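Local structure of type-2 ice-structuring protein (Brachyopsis rostratus, 2ZIB) at residues 103-108 with 113-118. The protein binds to ice crystals and inhibits their growth, protecting the blood of the fish from freezing in subzero sea water. Sequence-based numbering, arbitrary orientation.
Sequences CCMQMT and KCWDDL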
# COMPACT_ATOMS: atom_id res chain seq x y z
N CYS A 103 -7.99 11.41 -3.27
CA CYS A 103 -7.32 10.68 -4.36
C CYS A 103 -6.20 9.76 -3.93
O CYS A 103 -5.46 9.29 -4.77
CB CYS A 103 -6.86 11.68 -5.45
SG CYS A 103 -5.63 12.90 -4.89
N CYS A 104 -6.18 9.42 -2.64
CA CYS A 104 -5.18 8.47 -2.14
C CYS A 104 -5.82 7.14 -1.70
O CYS A 104 -6.89 7.12 -1.05
CB CYS A 104 -4.41 9.09 -0.98
SG CYS A 104 -3.15 10.24 -1.52
N MET A 105 -5.16 6.02 -2.01
CA MET A 105 -5.72 4.69 -1.76
C MET A 105 -5.33 4.14 -0.41
O MET A 105 -4.16 4.18 -0.02
CB MET A 105 -5.19 3.77 -2.84
CG MET A 105 -5.72 2.34 -2.82
SD MET A 105 -4.74 1.23 -3.86
CE MET A 105 -5.28 1.66 -5.52
N GLN A 106 -6.30 3.57 0.29
CA GLN A 106 -6.03 2.87 1.52
C GLN A 106 -6.75 1.53 1.54
O GLN A 106 -7.76 1.35 0.88
CB GLN A 106 -6.49 3.64 2.75
CG GLN A 106 -7.93 4.06 2.72
CD GLN A 106 -8.39 4.77 3.98
OE1 GLN A 106 -9.40 4.33 4.55
NE2 GLN A 106 -7.70 5.81 4.41
N MET A 107 -6.22 0.63 2.37
CA MET A 107 -7.00 -0.54 2.84
C MET A 107 -7.87 -0.02 3.98
O MET A 107 -7.34 0.57 4.95
CB MET A 107 -6.08 -1.66 3.31
CG MET A 107 -5.16 -2.18 2.20
SD MET A 107 -3.92 -3.33 2.83
CE MET A 107 -4.50 -4.87 2.28
N THR A 108 -9.19 -0.27 3.89
CA THR A 108 -10.13 0.24 4.88
C THR A 108 -10.20 -0.62 6.14
O THR A 108 -9.52 -1.66 6.26
CB THR A 108 -11.53 0.41 4.30
OG1 THR A 108 -12.07 -0.89 3.95
CG2 THR A 108 -11.59 1.33 3.08
N LYS A 113 -10.29 -5.68 4.27
CA LYS A 113 -9.31 -4.62 3.88
C LYS A 113 -9.55 -4.14 2.46
O LYS A 113 -8.62 -3.68 1.78
CB LYS A 113 -7.88 -5.17 4.08
CG LYS A 113 -7.54 -5.37 5.52
CD LYS A 113 -6.94 -4.06 6.10
CE LYS A 113 -7.16 -3.91 7.63
NZ LYS A 113 -8.66 -3.72 7.95
N CYS A 114 -10.80 -4.16 2.02
CA CYS A 114 -11.10 -3.63 0.70
C CYS A 114 -10.64 -2.18 0.60
O CYS A 114 -10.60 -1.42 1.60
CB CYS A 114 -12.58 -3.80 0.36
SG CYS A 114 -13.78 -2.93 1.43
N TRP A 115 -10.33 -1.76 -0.64
CA TRP A 115 -9.71 -0.45 -0.84
C TRP A 115 -10.72 0.68 -1.00
O TRP A 115 -11.83 0.48 -1.51
CB TRP A 115 -8.85 -0.46 -2.10
CG TRP A 115 -7.82 -1.56 -2.14
CD1 TRP A 115 -7.40 -2.42 -1.15
CD2 TRP A 115 -7.11 -1.93 -3.32
NE1 TRP A 115 -6.44 -3.29 -1.64
CE2 TRP A 115 -6.26 -3.02 -2.97
CE3 TRP A 115 -7.11 -1.46 -4.65
CZ2 TRP A 115 -5.40 -3.64 -3.92
CZ3 TRP A 115 -6.24 -2.08 -5.59
CH2 TRP A 115 -5.41 -3.16 -5.21
N ASP A 116 -10.33 1.89 -0.61
CA ASP A 116 -11.14 3.07 -0.81
C ASP A 116 -10.21 4.24 -1.05
O ASP A 116 -9.03 4.20 -0.65
CB ASP A 116 -12.06 3.29 0.39
CG ASP A 116 -13.20 4.25 0.16
OD1 ASP A 116 -13.43 4.73 -0.97
OD2 ASP A 116 -13.95 4.49 1.14
N ASP A 117 -10.75 5.28 -1.69
CA ASP A 117 -9.98 6.49 -1.98
C ASP A 117 -10.42 7.61 -1.06
O ASP A 117 -11.60 7.97 -1.01
CB ASP A 117 -10.06 6.85 -3.49
CG ASP A 117 -11.45 6.95 -4.10
OD1 ASP A 117 -12.47 6.39 -3.64
OD2 ASP A 117 -11.52 7.58 -5.19
N LEU A 118 -9.47 8.08 -0.27
CA LEU A 118 -9.72 9.04 0.83
C LEU A 118 -8.87 10.29 0.60
O LEU A 118 -7.91 10.26 -0.20
CB LEU A 118 -9.30 8.41 2.17
CG LEU A 118 -10.34 7.56 2.89
CD1 LEU A 118 -11.47 8.37 3.44
CD2 LEU A 118 -10.90 6.37 2.08
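T108 and C114 close the loop end of an antiparallel beta hairpin in this C-type lectin fold, strand 104-107 running against strand 115-118. C114 O is gripped twice by T108: the backbone N donates at 2.9 Å, and OG1 donates at 2.8 Å from the opposite face of the carbonyl plane. OG1 sits between the backbone N and the carbonyl carbon (chi1 66°), which turns the hydroxyl onto C114 O and lays the methyl CG2 against D116 CB at 3.4 Å. L118, at the far end, crosses the extended amide arm of Q106; its CD2 meets Q106 CD at 3.5 Å, while its CG lies beside NE2. C104 pairs with L118 at this far end and Q106 with D116 further along, each through reciprocal backbone hydrogen bonds, and C103 and C104 together face L118 as a classic beta bulge. On the face opposite Q106, D116 and L118, M105 SD stands over the six-membered ring of W115, 4.1 Å from its centroid, a Met-aromatic contact displaced toward the rim. W115 NE1 makes a hydrogen bond to OE1 of Q54 on helix 51-60, and strand 65-67 pairs with strand 104-107. Disulfides C103-C72 and C114-C92 tie the strand starts to loops elsewhere, while C104-C120 bridges to just after the second strand. K113, bent at chi2 (-89°), folds its chain back past M107 CB, and its NZ donates to T108 O at 2.8 Å and to A110 O.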